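Local atomic coordinates of phosphate transporter (PDB entry 6L85), a protein that carries phosphate across the cell membrane in a sodium-dependent manner and is a bacterial relative of the human SLC20 carriers. Residues 55-59 with 189-194; 314-318 with 360-366; 167-172 with 225-231. All coordinates share one frame; numbering follows the deposited sequence.

Following the chain from its N terminus, contact 1 opens at residues 55-59, where helix 38-56 gives way to helix 58-66. Contact 3 opens next, at residues 167-172, the start of helix 167-194. The far end of that same helix, residues 189-194, closes contact 1, and residues 225-231 then close contact 3 in the loop between helices 199-224 and 231-258, so the two loops cross. Contact 2 follows both in series, joining the loop after helix 304-311 to the loop after helix 346-357. Contacts 1 and 2 lie on opposite sides of the chain's centre, their own centres about 36 Å apart; contact 3 secures the other end of the helix used by contact 1.

Contact 1. Residues 55-59 with 189-194; sequences MFGSH and LFVKKT. With LMT (dodecyl-beta-D-maltoside), chain O.
Thr194 links Met55 to His59 through one hydroxyl that both gives and takes a hydrogen bond, a double duty that suits threonine to the place. Its OG1 donates to Met55 O at 2.8 Å, in the carbonyl plane, and accepts from His59 NE2 at 3.1 Å; this second bond is nearly straight (171°) and lies in the imidazole plane. Around these two bonds the packing is close. Phe56 is a knob among Leu189, Phe190, Lys193 and Thr194, its CE1 reaching Leu189 O at 3.3 Å, near the ring plane. Met55 bends at its last torsion (chi3 60°), which lays CE over the Phe190 face, 3.5 Å from the ring centroid; with SD farther above, this is a Met-aromatic contact. Beyond it the contact gives way to detergent: Met55 SD lies 3.9 Å from C9 of the bound dodecyl maltoside, an alkyl chain that probably stands where lipid would. At the other, looser margin the partly exposed Lys193 slides its CE over one face of His59, 3.8 Å from the ring centroid, while its NZ bonds to Ser339 O on helix 320-339. A leucine in place of His59 would probably leave Thr194 OG1 without its donor and deprive Lys193 CE of a flat face to lie on. The chemistry implies two chained hydrogen bonds, histidine to threonine to carbonyl, satisfying the buried hydroxyl from a partly exposed histidine.

Contact 2. Residues 314-318 with 360-366; sequences KITTL and ARGLEMV
Arg361 leaves with CG anti to its backbone N (chi1 -164°) and then folds back at chi2 and chi3, which turns its guanidinium toward the backbone of residues 314-318. Thr317 answers with OG1 set between its own N and carbonyl carbon (chi1 60°), at the edge of the guanidinium. Arg361 NH2 to Thr317 OG1 is modelled at 2.5 Å, but the bond is weak, bent to 117°, and its shortness makes it doubtful. Arg361 NH1 stands 2.9 Å from Lys314 O and 3.3 Å from Ile315 CG2, while Leu318 CB lies over one guanidinium face at 4.2 Å from NH2. Arginine suits this place because its broad, flat end can meet several groups of a loop at once. Farther along, the alkyl part of Lys314 crosses Val366 at about a right angle, CG to CG1 3.9 Å, and its CE comes within 4.1 Å of Met365 CE; its NZ has a weak bond to Thr310 O. Cis peptides and crowded atoms in residues 360-366 counsel reserve about fine detail. Ile315 also touches Ala28 and the sodium ligand Thr29 on helix 2-32. Apart from Lys314, what Arg361 meets is a type I beta turn, Ile315 to Leu318, closed by Leu318 N to Ile315 O at 2.8 Å, just before helix 320-339: an arginine of one interhelical loop laid beside the turn of another.

Contact 3. Residues 167-172 with 225-231; sequences PKKSST and INEKKDV
Pro167 presents its puckered ring to Val231: Val231 CG1 lies 3.7 Å from Pro167 CB and equally near Pro167 CG, the two side chains crossing at about a right angle. The flat groups proper are the peptide units, met at their oxygens: Lys168 NZ donates to Lys228 O at 3.0 Å, in the carbonyl plane, and weakly to Lys229 O at 3.4 Å. Lysine suits the task by its length. Its chain runs extended through chi2 and chi3, and the bend at chi4 turns NZ toward two successive carbonyls of the loop while CB rests on Ile225 CG1 at 3.6 Å. The contact thereby fastens the first turn of helix 167-194 to the connection between helices 199-224 and 231-258. Asp230 is the N-cap of the latter, its OD2 accepting from Asp233 N. Ile225 is largely buried and packs against Val238 as well. Its CD1 approaches Ser171 OG at 3.5 Å, a hydroxyl already engaged within its own helix: OG donates to Lys168 O at 2.7 Å, tilted 21° from the carbonyl plane, and that oxygen also accepts from Thr172 N. Thr172, in turn, touches Val221 and Arg222 of helix 199-224, and its carbonyl oxygen bonds to His218 ND1.

Contact 1. Residues 55-59 with 189-194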
ATOM      1  N   MET B  55       8.534  -4.866   0.526  1.00 31.93           N
ATOM      2  CA  MET B  55       8.878  -3.498   0.886  1.00 34.94           C
ATOM      3  C   MET B  55      10.058  -3.424   1.851  1.00 36.77           C
ATOM      4  O   MET B  55      10.762  -2.405   1.880  1.00 34.54           O
ATOM      5  CB  MET B  55       7.651  -2.790   1.485  1.00 38.69           C
ATOM      6  CG  MET B  55       6.507  -2.511   0.463  1.00 38.42           C
ATOM      7  SD  MET B  55       5.118  -1.626   1.207  1.00 33.07           S
ATOM      8  CE  MET B  55       5.890  -0.111   1.780  1.00 40.41           C
ATOM      9  N   PHE B  56      10.299  -4.470   2.655  1.00 35.21           N
ATOM     10  CA  PHE B  56      11.297  -4.354   3.715  1.00 38.20           C
ATOM     11  C   PHE B  56      12.142  -5.600   3.931  1.00 35.95           C
ATOM     12  O   PHE B  56      12.974  -5.585   4.831  1.00 41.83           O
ATOM     13  CB  PHE B  56      10.613  -3.967   5.054  1.00 39.43           C
ATOM     14  CG  PHE B  56      11.397  -2.980   5.874  1.00 45.37           C
ATOM     15  CD1 PHE B  56      11.705  -1.721   5.367  1.00 46.35           C
ATOM     16  CD2 PHE B  56      11.845  -3.312   7.149  1.00 49.09           C
ATOM     17  CE1 PHE B  56      12.465  -0.805   6.114  1.00 49.47           C
ATOM     18  CE2 PHE B  56      12.613  -2.402   7.916  1.00 52.94           C
ATOM     19  CZ  PHE B  56      12.922  -1.143   7.393  1.00 47.13           C
ATOM     20  N   GLY B  57      11.993  -6.656   3.121  1.00 36.15           N
ATOM     21  CA  GLY B  57      12.655  -7.928   3.352  1.00 30.06           C
ATOM     22  C   GLY B  57      14.127  -8.024   2.971  1.00 40.25           C
ATOM     23  O   GLY B  57      14.779  -9.005   3.358  1.00 34.98           O
ATOM     24  N   SER B  58      14.686  -7.056   2.235  1.00 35.15           N
ATOM     25  CA  SER B  58      16.062  -7.242   1.771  1.00 42.25           C
ATOM     26  C   SER B  58      17.086  -7.060   2.896  1.00 37.36           C
ATOM     27  O   SER B  58      18.174  -7.648   2.845  1.00 39.29           O
ATOM     28  CB  SER B  58      16.375  -6.286   0.608  1.00 36.97           C
ATOM     29  OG  SER B  58      16.310  -4.932   1.044  1.00 44.69           O
ATOM     30  N   HIS B  59      16.742  -6.282   3.923  1.00 39.07           N
ATOM     31  CA  HIS B  59      17.708  -5.892   4.948  1.00 42.32           C
ATOM     32  C   HIS B  59      18.150  -7.074   5.807  1.00 40.87           C
ATOM     33  O   HIS B  59      19.348  -7.275   6.026  1.00 36.44           O
ATOM     34  CB  HIS B  59      17.113  -4.772   5.789  1.00 40.46           C
ATOM     35  CG  HIS B  59      16.550  -3.663   4.958  1.00 45.90           C
ATOM     36  ND1 HIS B  59      17.352  -2.793   4.244  1.00 47.02           N
ATOM     37  CD2 HIS B  59      15.269  -3.320   4.671  1.00 41.45           C
ATOM     38  CE1 HIS B  59      16.590  -1.942   3.578  1.00 46.60           C
ATOM     39  NE2 HIS B  59      15.322  -2.235   3.825  1.00 45.67           N
ATOM     40  N   LEU B 189      10.279   4.039   8.034  1.00 38.30           N
ATOM     41  CA  LEU B 189      11.339   3.060   7.796  1.00 37.16           C
ATOM     42  C   LEU B 189      11.434   2.671   6.322  1.00 39.42           C
ATOM     43  O   LEU B 189      12.534   2.466   5.799  1.00 36.34           O
ATOM     44  CB  LEU B 189      11.108   1.826   8.663  1.00 41.31           C
ATOM     45  CG  LEU B 189      11.328   2.102  10.152  1.00 43.76           C
ATOM     46  CD1 LEU B 189      10.875   0.915  10.985  1.00 39.30           C
ATOM     47  CD2 LEU B 189      12.809   2.395  10.374  1.00 44.28           C
ATOM     48  N   PHE B 190      10.299   2.538   5.633  1.00 38.60           N
ATOM     49  CA  PHE B 190      10.361   2.197   4.218  1.00 38.34           C
ATOM     50  C   PHE B 190      11.059   3.292   3.428  1.00 34.46           C
ATOM     51  O   PHE B 190      11.915   3.017   2.583  1.00 37.88           O
ATOM     52  CB  PHE B 190       8.947   1.965   3.686  1.00 38.59           C
ATOM     53  CG  PHE B 190       8.883   1.751   2.208  1.00 37.93           C
ATOM     54  CD1 PHE B 190       9.453   0.625   1.635  1.00 38.70           C
ATOM     55  CD2 PHE B 190       8.217   2.658   1.388  1.00 42.17           C
ATOM     56  CE1 PHE B 190       9.381   0.412   0.247  1.00 38.92           C
ATOM     57  CE2 PHE B 190       8.130   2.444   0.007  1.00 43.11           C
ATOM     58  CZ  PHE B 190       8.708   1.318  -0.555  1.00 40.66           C
ATOM     59  N   VAL B 191      10.723   4.542   3.711  1.00 35.53           N
ATOM     60  CA  VAL B 191      11.290   5.649   2.960  1.00 38.21           C
ATOM     61  C   VAL B 191      12.765   5.820   3.306  1.00 44.90           C
ATOM     62  O   VAL B 191      13.593   6.097   2.429  1.00 42.70           O
ATOM     63  CB  VAL B 191      10.477   6.928   3.231  1.00 37.81           C
ATOM     64  CG1 VAL B 191      11.213   8.151   2.661  1.00 36.82           C
ATOM     65  CG2 VAL B 191       9.045   6.782   2.644  1.00 34.29           C
ATOM     66  N   LYS B 192      13.124   5.624   4.578  1.00 40.22           N
ATOM     67  CA  LYS B 192      14.508   5.813   5.003  1.00 40.47           C
ATOM     68  C   LYS B 192      15.395   4.658   4.553  1.00 37.77           C
ATOM     69  O   LYS B 192      16.348   4.858   3.805  1.00 44.26           O
ATOM     70  CB  LYS B 192      14.554   5.989   6.525  1.00 42.06           C
ATOM     71  CG  LYS B 192      15.962   6.181   7.083  1.00 46.26           C
ATOM     72  CD  LYS B 192      16.469   7.586   6.794  1.00 54.33           C
ATOM     73  CE  LYS B 192      17.985   7.700   6.973  1.00 57.07           C
ATOM     74  NZ  LYS B 192      18.684   7.558   5.667  1.00 61.92           N
ATOM     75  N   LYS B 193      15.086   3.434   4.979  1.00 38.61           N
ATOM     76  CA  LYS B 193      15.972   2.303   4.709  1.00 42.85           C
ATOM     77  C   LYS B 193      15.794   1.709   3.318  1.00 41.38           C
ATOM     78  O   LYS B 193      16.779   1.318   2.689  1.00 46.12           O
ATOM     79  CB  LYS B 193      15.755   1.201   5.745  1.00 43.19           C
ATOM     80  CG  LYS B 193      16.245   1.558   7.116  1.00 50.67           C
ATOM     81  CD  LYS B 193      17.574   0.877   7.378  1.00 57.73           C
ATOM     82  CE  LYS B 193      17.498  -0.611   7.063  1.00 54.21           C
ATOM     83  NZ  LYS B 193      18.752  -1.297   7.508  1.00 59.69           N
ATOM     84  N   THR B 194      14.566   1.546   2.833  1.00 41.40           N
ATOM     85  CA  THR B 194      14.457   0.872   1.540  1.00 40.77           C
ATOM     86  C   THR B 194      14.705   1.830   0.381  1.00 45.41           C
ATOM     87  O   THR B 194      15.459   1.507  -0.540  1.00 48.49           O
ATOM     88  CB  THR B 194      13.099   0.193   1.381  1.00 43.71           C
ATOM     89  OG1 THR B 194      12.956  -0.822   2.379  1.00 41.99           O
ATOM     90  CG2 THR B 194      12.980  -0.460  -0.012  1.00 36.16           C
TER
HETATM   91  C1' LMT O 513      14.528   0.232  -4.111  1.00 67.90           C
HETATM   92  C2' LMT O 513      15.688  -0.732  -4.236  1.00 74.83           C
HETATM   93  C3' LMT O 513      17.073  -0.098  -4.208  1.00 74.53           C
HETATM   94  C4' LMT O 513      17.096   1.296  -4.789  1.00 74.04           C
HETATM   95  C5' LMT O 513      15.877   2.073  -4.302  1.00 74.34           C
HETATM   96  C6' LMT O 513      15.957   3.520  -4.738  1.00 74.92           C
HETATM   97  O1' LMT O 513      13.377  -0.416  -4.672  1.00 66.69           O
HETATM   98  O2' LMT O 513      15.644  -1.662  -3.172  1.00 84.11           O
HETATM   99  O3' LMT O 513      17.919  -0.944  -4.954  1.00 79.12           O
HETATM  100  O5' LMT O 513      14.706   1.441  -4.809  1.00 73.13           O
HETATM  101  O6' LMT O 513      17.243   4.047  -4.412  1.00 76.06           O
HETATM  102  C1  LMT O 513      12.608  -1.230  -3.765  1.00 61.36           C
HETATM  103  C2  LMT O 513      11.284  -1.577  -4.488  1.00 59.01           C
HETATM  104  C3  LMT O 513      10.113  -1.295  -3.515  1.00 52.10           C
HETATM  105  C4  LMT O 513       8.921  -2.109  -4.037  1.00 45.98           C
HETATM  106  C5  LMT O 513       7.653  -1.577  -3.345  1.00 53.66           C
HETATM  107  C6  LMT O 513       6.486  -1.843  -4.308  1.00 51.69           C
HETATM  108  C7  LMT O 513       5.189  -1.881  -3.467  1.00 51.92           C
HETATM  109  C8  LMT O 513       4.685  -0.426  -3.274  1.00 52.24           C
HETATM  110  C9  LMT O 513       3.626  -0.436  -2.142  1.00 54.15           C
HETATM  111  C10 LMT O 513       2.209  -0.619  -2.751  1.00 57.74           C
HETATM  112  C11 LMT O 513       1.173  -0.196  -1.700  1.00 63.01           C
HETATM  113  C12 LMT O 513      -0.218  -0.694  -2.104  1.00 64.53           C

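Contact 2. Residues 314-318 with 360-366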
ATOM      1  N   LYS B 314      -6.336 -21.243  22.243  1.00 77.30           N
ATOM      2  CA  LYS B 314      -5.705 -21.006  23.533  1.00 77.08           C
ATOM      3  C   LYS B 314      -5.813 -19.556  23.999  1.00 75.51           C
ATOM      4  O   LYS B 314      -5.494 -19.278  25.159  1.00 75.25           O
ATOM      5  CB  LYS B 314      -4.235 -21.431  23.461  1.00 76.84           C
ATOM      6  CG  LYS B 314      -3.984 -22.919  23.748  1.00 83.08           C
ATOM      7  CD  LYS B 314      -4.655 -23.843  22.727  1.00 80.36           C
ATOM      8  CE  LYS B 314      -4.170 -25.283  22.878  1.00 84.84           C
ATOM      9  NZ  LYS B 314      -4.537 -26.126  21.702  1.00 84.95           N
ATOM     10  N   ILE B 315      -6.252 -18.629  23.141  1.00 75.91           N
ATOM     11  CA  ILE B 315      -6.289 -17.215  23.515  1.00 74.05           C
ATOM     12  C   ILE B 315      -7.666 -16.599  23.287  1.00 69.20           C
ATOM     13  O   ILE B 315      -7.795 -15.372  23.228  1.00 69.02           O
ATOM     14  CB  ILE B 315      -5.212 -16.404  22.764  1.00 68.92           C
ATOM     15  CG1 ILE B 315      -5.451 -16.448  21.249  1.00 66.18           C
ATOM     16  CG2 ILE B 315      -3.817 -16.913  23.119  1.00 69.95           C
ATOM     17  CD1 ILE B 315      -4.487 -15.605  20.456  1.00 59.13           C
ATOM     18  N   THR B 316      -8.707 -17.429  23.167  1.00 71.14           N
ATOM     19  CA  THR B 316     -10.051 -16.868  23.024  1.00 72.03           C
ATOM     20  C   THR B 316     -10.509 -16.128  24.274  1.00 72.82           C
ATOM     21  O   THR B 316     -11.534 -15.441  24.225  1.00 75.31           O
ATOM     22  CB  THR B 316     -11.081 -17.951  22.682  1.00 72.59           C
ATOM     23  OG1 THR B 316     -11.325 -18.767  23.835  1.00 76.76           O
ATOM     24  CG2 THR B 316     -10.612 -18.808  21.513  1.00 72.15           C
ATOM     25  N   THR B 317      -9.784 -16.256  25.381  1.00 69.16           N
ATOM     26  CA  THR B 317     -10.036 -15.472  26.578  1.00 73.85           C
ATOM     27  C   THR B 317      -9.177 -14.213  26.637  1.00 71.91           C
ATOM     28  O   THR B 317      -9.225 -13.488  27.640  1.00 74.48           O
ATOM     29  CB  THR B 317      -9.806 -16.330  27.835  1.00 77.81           C
ATOM     30  OG1 THR B 317      -8.446 -16.800  27.870  1.00 80.72           O
ATOM     31  CG2 THR B 317     -10.749 -17.529  27.835  1.00 73.05           C
ATOM     32  N   LEU B 318      -8.387 -13.943  25.599  1.00 63.16           N
ATOM     33  CA  LEU B 318      -7.621 -12.704  25.523  1.00 61.60           C
ATOM     34  C   LEU B 318      -8.553 -11.558  25.123  1.00 54.92           C
ATOM     35  O   LEU B 318      -9.192 -11.616  24.069  1.00 57.94           O
ATOM     36  CB  LEU B 318      -6.480 -12.857  24.520  1.00 61.41           C
ATOM     37  CG  LEU B 318      -5.407 -11.772  24.530  1.00 59.10           C
ATOM     38  CD1 LEU B 318      -4.662 -11.801  25.866  1.00 52.74           C
ATOM     39  CD2 LEU B 318      -4.450 -11.964  23.350  1.00 55.90           C
ATOM     40  N   ALA B 360      -3.833 -15.372  31.307  1.00 92.73           N
ATOM     41  CA  ALA B 360      -4.805 -16.113  32.108  1.00 92.10           C
ATOM     42  C   ALA B 360      -4.196 -17.440  32.567  1.00 90.90           C
ATOM     43  O   ALA B 360      -4.160 -17.724  33.769  1.00 92.01           O
ATOM     44  CB  ALA B 360      -6.128 -16.308  31.348  1.00 80.97           C
ATOM     45  N   ARG B 361      -3.666 -18.255  31.646  1.00 90.17           N
ATOM     46  CA  ARG B 361      -3.743 -18.147  30.178  1.00 89.70           C
ATOM     47  C   ARG B 361      -4.398 -19.458  29.829  1.00 90.66           C
ATOM     48  O   ARG B 361      -4.132 -20.078  28.798  1.00 92.39           O
ATOM     49  CB  ARG B 361      -2.362 -17.979  29.533  1.00 88.13           C
ATOM     50  CG  ARG B 361      -2.337 -17.474  28.079  1.00 92.02           C
ATOM     51  CD  ARG B 361      -2.573 -15.960  27.935  1.00 85.90           C
ATOM     52  NE  ARG B 361      -3.970 -15.596  28.151  1.00 85.79           N
ATOM     53  CZ  ARG B 361      -4.973 -15.962  27.357  1.00 78.89           C
ATOM     54  NH1 ARG B 361      -4.732 -16.690  26.273  1.00 75.54           N
ATOM     55  NH2 ARG B 361      -6.215 -15.597  27.645  1.00 73.25           N
ATOM     56  N   GLY B 362      -5.263 -19.866  30.757  1.00 92.21           N
ATOM     57  CA  GLY B 362      -5.545 -21.262  30.977  1.00 93.62           C
ATOM     58  C   GLY B 362      -4.389 -21.982  31.654  1.00 93.07           C
ATOM     59  O   GLY B 362      -4.601 -23.001  32.319  1.00 89.85           O
ATOM     60  N   LEU B 363      -3.166 -21.470  31.504  1.00 92.43           N
ATOM     61  CA  LEU B 363      -1.967 -22.161  31.960  1.00 92.99           C
ATOM     62  C   LEU B 363      -1.974 -22.315  33.481  1.00 94.69           C
ATOM     63  O   LEU B 363      -2.195 -21.335  34.203  1.00 94.25           O
ATOM     64  CB  LEU B 363      -0.721 -21.422  31.463  1.00 90.40           C
ATOM     65  CG  LEU B 363      -0.311 -21.799  30.023  1.00 86.30           C
ATOM     66  CD1 LEU B 363      -1.176 -21.119  28.963  1.00 83.98           C
ATOM     67  CD2 LEU B 363       1.162 -21.503  29.741  1.00 79.66           C
ATOM     68  N   GLU B 364      -1.717 -23.538  33.989  1.00 96.78           N
ATOM     69  CA  GLU B 364      -1.182 -24.743  33.290  1.00 91.85           C
ATOM     70  C   GLU B 364      -1.640 -25.067  31.850  1.00 91.38           C
ATOM     71  O   GLU B 364      -0.785 -25.173  30.981  1.00 87.76           O
ATOM     72  CB  GLU B 364      -1.434 -25.981  34.175  1.00 92.38           C
ATOM     73  CG  GLU B 364      -2.904 -26.386  34.367  1.00 95.79           C
ATOM     74  CD  GLU B 364      -3.439 -26.035  35.741  1.00 94.51           C
ATOM     75  OE1 GLU B 364      -2.644 -25.588  36.593  1.00 92.25           O
ATOM     76  OE2 GLU B 364      -4.658 -26.211  35.967  1.00 98.35           O
ATOM     77  N   MET B 365      -2.960 -25.136  31.593  1.00 93.32           N
ATOM     78  CA  MET B 365      -3.501 -25.333  30.244  1.00 89.30           C
ATOM     79  C   MET B 365      -3.019 -24.235  29.302  1.00 88.79           C
ATOM     80  O   MET B 365      -3.500 -23.104  29.399  1.00 92.28           O
ATOM     81  CB  MET B 365      -5.034 -25.360  30.276  1.00 82.56           C
ATOM     82  CG  MET B 365      -5.687 -25.575  28.923  1.00 83.74           C
ATOM     83  SD  MET B 365      -5.397 -27.236  28.272  1.00 96.84           S
ATOM     84  CE  MET B 365      -5.302 -26.905  26.505  1.00 84.89           C
ATOM     85  N   VAL B 366      -2.180 -24.529  28.307  1.00 84.34           N
ATOM     86  CA  VAL B 366      -1.914 -25.823  27.653  1.00 82.30           C
ATOM     87  C   VAL B 366      -1.693 -27.122  28.444  1.00 78.88           C
ATOM     88  O   VAL B 366      -1.165 -27.130  29.553  1.00 80.03           O
ATOM     89  CB  VAL B 366      -0.686 -25.635  26.742  1.00 71.66           C
ATOM     90  CG1 VAL B 366      -1.101 -25.030  25.428  1.00 74.76           C
ATOM     91  CG2 VAL B 366       0.319 -24.725  27.430  1.00 78.20           C
TER

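Contact 3. Residues 167-172 with 225-231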
ATOM      1  N   PRO B 167     -14.721   6.800  28.760  1.00 58.71           N
ATOM      2  CA  PRO B 167     -13.840   5.900  27.991  1.00 51.66           C
ATOM      3  C   PRO B 167     -14.203   5.762  26.517  1.00 54.52           C
ATOM      4  O   PRO B 167     -13.298   5.536  25.704  1.00 49.23           O
ATOM      5  CB  PRO B 167     -13.966   4.565  28.741  1.00 49.58           C
ATOM      6  CG  PRO B 167     -14.327   4.984  30.174  1.00 51.17           C
ATOM      7  CD  PRO B 167     -15.276   6.143  29.963  1.00 54.37           C
ATOM      8  N   LYS B 168     -15.482   5.890  26.143  1.00 50.29           N
ATOM      9  CA  LYS B 168     -15.847   5.868  24.725  1.00 54.68           C
ATOM     10  C   LYS B 168     -15.145   6.988  23.957  1.00 52.69           C
ATOM     11  O   LYS B 168     -14.480   6.752  22.930  1.00 54.12           O
ATOM     12  CB  LYS B 168     -17.359   6.012  24.581  1.00 49.64           C
ATOM     13  CG  LYS B 168     -18.161   4.803  24.948  1.00 53.97           C
ATOM     14  CD  LYS B 168     -19.642   5.147  24.837  1.00 50.68           C
ATOM     15  CE  LYS B 168     -20.507   3.935  25.034  1.00 52.69           C
ATOM     16  NZ  LYS B 168     -21.752   4.042  24.213  1.00 68.13           N
ATOM     17  N   LYS B 169     -15.308   8.221  24.447  1.00 52.11           N
ATOM     18  CA  LYS B 169     -14.639   9.387  23.886  1.00 55.19           C
ATOM     19  C   LYS B 169     -13.130   9.197  23.859  1.00 55.99           C
ATOM     20  O   LYS B 169     -12.464   9.599  22.897  1.00 56.73           O
ATOM     21  CB  LYS B 169     -15.005  10.620  24.714  1.00 57.28           C
ATOM     22  CG  LYS B 169     -15.061  11.951  23.981  1.00 61.67           C
ATOM     23  CD  LYS B 169     -15.896  12.949  24.795  1.00 63.92           C
ATOM     24  CE  LYS B 169     -15.626  14.406  24.418  1.00 67.43           C
ATOM     25  NZ  LYS B 169     -14.421  14.968  25.102  1.00 74.07           N
ATOM     26  N   SER B 170     -12.571   8.582  24.904  1.00 47.54           N
ATOM     27  CA  SER B 170     -11.126   8.395  24.976  1.00 48.20           C
ATOM     28  C   SER B 170     -10.637   7.384  23.939  1.00 52.08           C
ATOM     29  O   SER B 170      -9.543   7.540  23.381  1.00 48.25           O
ATOM     30  CB  SER B 170     -10.723   7.942  26.381  1.00 45.32           C
ATOM     31  OG  SER B 170     -10.632   9.045  27.261  1.00 50.66           O
ATOM     32  N   SER B 171     -11.414   6.318  23.708  1.00 47.78           N
ATOM     33  CA  SER B 171     -11.019   5.300  22.745  1.00 51.21           C
ATOM     34  C   SER B 171     -11.003   5.894  21.346  1.00 50.94           C
ATOM     35  O   SER B 171     -10.114   5.590  20.536  1.00 49.78           O
ATOM     36  CB  SER B 171     -11.975   4.108  22.827  1.00 43.66           C
ATOM     37  OG  SER B 171     -13.236   4.446  22.273  1.00 46.62           O
ATOM     38  N   THR B 172     -11.956   6.793  21.095  1.00 52.07           N
ATOM     39  CA  THR B 172     -12.031   7.577  19.864  1.00 49.21           C
ATOM     40  C   THR B 172     -10.725   8.304  19.538  1.00 51.48           C
ATOM     41  O   THR B 172     -10.461   8.613  18.366  1.00 51.81           O
ATOM     42  CB  THR B 172     -13.208   8.543  20.047  1.00 47.99           C
ATOM     43  OG1 THR B 172     -14.336   8.073  19.305  1.00 54.71           O
ATOM     44  CG2 THR B 172     -12.863   9.968  19.700  1.00 42.76           C
ATOM     45  N   ILE B 225     -18.154   3.234  18.045  1.00 52.83           N
ATOM     46  CA  ILE B 225     -18.339   3.368  19.476  1.00 54.40           C
ATOM     47  C   ILE B 225     -19.802   3.563  19.847  1.00 62.23           C
ATOM     48  O   ILE B 225     -20.160   3.403  21.019  1.00 61.27           O
ATOM     49  CB  ILE B 225     -17.448   4.528  19.974  1.00 53.24           C
ATOM     50  CG1 ILE B 225     -17.051   4.333  21.433  1.00 57.46           C
ATOM     51  CG2 ILE B 225     -18.129   5.862  19.743  1.00 58.65           C
ATOM     52  CD1 ILE B 225     -16.425   2.998  21.718  1.00 53.30           C
ATOM     53  N   ASN B 226     -20.658   3.865  18.863  1.00 60.66           N
ATOM     54  CA  ASN B 226     -22.088   4.079  19.051  1.00 63.14           C
ATOM     55  C   ASN B 226     -22.917   2.812  18.895  1.00 60.09           C
ATOM     56  O   ASN B 226     -24.137   2.881  19.037  1.00 63.79           O
ATOM     57  CB  ASN B 226     -22.613   5.115  18.046  1.00 63.25           C
ATOM     58  CG  ASN B 226     -22.041   6.504  18.271  1.00 69.03           C
ATOM     59  OD1 ASN B 226     -21.627   6.848  19.381  1.00 63.27           O
ATOM     60  ND2 ASN B 226     -22.013   7.314  17.206  1.00 68.70           N
ATOM     61  N   GLU B 227     -22.306   1.666  18.593  1.00 62.76           N
ATOM     62  CA  GLU B 227     -23.091   0.455  18.366  1.00 67.84           C
ATOM     63  C   GLU B 227     -23.488  -0.258  19.653  1.00 65.43           C
ATOM     64  O   GLU B 227     -24.425  -1.064  19.633  1.00 61.39           O
ATOM     65  CB  GLU B 227     -22.328  -0.523  17.467  1.00 65.45           C
ATOM     66  CG  GLU B 227     -22.062  -0.000  16.068  1.00 72.85           C
ATOM     67  CD  GLU B 227     -22.014  -1.109  15.028  1.00 89.86           C
ATOM     68  OE1 GLU B 227     -22.876  -2.018  15.077  1.00 99.96           O
ATOM     69  OE2 GLU B 227     -21.115  -1.070  14.161  1.00 85.76           O
ATOM     70  N   LYS B 228     -22.791  -0.009  20.758  1.00 59.77           N
ATOM     71  CA  LYS B 228     -23.104  -0.638  22.031  1.00 60.84           C
ATOM     72  C   LYS B 228     -23.387   0.439  23.067  1.00 62.88           C
ATOM     73  O   LYS B 228     -22.768   1.510  23.049  1.00 64.55           O
ATOM     74  CB  LYS B 228     -21.961  -1.538  22.501  1.00 62.24           C
ATOM     75  CG  LYS B 228     -21.452  -2.509  21.446  1.00 60.50           C
ATOM     76  CD  LYS B 228     -22.376  -3.705  21.299  1.00 61.73           C
ATOM     77  CE  LYS B 228     -21.672  -4.876  20.614  1.00 63.90           C
ATOM     78  NZ  LYS B 228     -22.641  -5.968  20.264  1.00 73.56           N
ATOM     79  N   LYS B 229     -24.331   0.151  23.968  1.00 63.40           N
ATOM     80  CA  LYS B 229     -24.700   1.106  25.008  1.00 59.79           C
ATOM     81  C   LYS B 229     -23.709   1.078  26.168  1.00 60.74           C
ATOM     82  O   LYS B 229     -23.234   2.132  26.612  1.00 61.47           O
ATOM     83  CB  LYS B 229     -26.120   0.815  25.508  1.00 60.01           C
ATOM     84  CG  LYS B 229     -27.205   0.896  24.435  1.00 67.88           C
ATOM     85  CD  LYS B 229     -28.601   0.819  25.059  1.00 74.18           C
ATOM     86  CE  LYS B 229     -29.707   1.050  24.024  1.00 74.81           C
ATOM     87  NZ  LYS B 229     -29.835  -0.090  23.056  1.00 73.29           N
ATOM     88  N   ASP B 230     -23.382  -0.115  26.669  1.00 56.67           N
ATOM     89  CA  ASP B 230     -22.468  -0.220  27.797  1.00 52.32           C
ATOM     90  C   ASP B 230     -21.063   0.232  27.409  1.00 56.43           C
ATOM     91  O   ASP B 230     -20.555  -0.123  26.344  1.00 58.04           O
ATOM     92  CB  ASP B 230     -22.425  -1.664  28.306  1.00 54.17           C
ATOM     93  CG  ASP B 230     -21.435  -1.845  29.435  1.00 65.80           C
ATOM     94  OD1 ASP B 230     -21.734  -1.389  30.560  1.00 72.90           O
ATOM     95  OD2 ASP B 230     -20.356  -2.437  29.206  1.00 66.03           O
ATOM     96  N   VAL B 231     -20.429   0.990  28.308  1.00 53.90           N
ATOM     97  CA  VAL B 231     -19.134   1.605  28.030  1.00 53.48           C
ATOM     98  C   VAL B 231     -18.091   0.546  27.683  1.00 58.64           C
ATOM     99  O   VAL B 231     -17.389   0.643  26.664  1.00 55.37           O
ATOM    100  CB  VAL B 231     -18.678   2.455  29.231  1.00 58.52           C
ATOM    101  CG1 VAL B 231     -17.212   2.878  29.065  1.00 55.39           C
ATOM    102  CG2 VAL B 231     -19.586   3.671  29.412  1.00 56.40           C
TER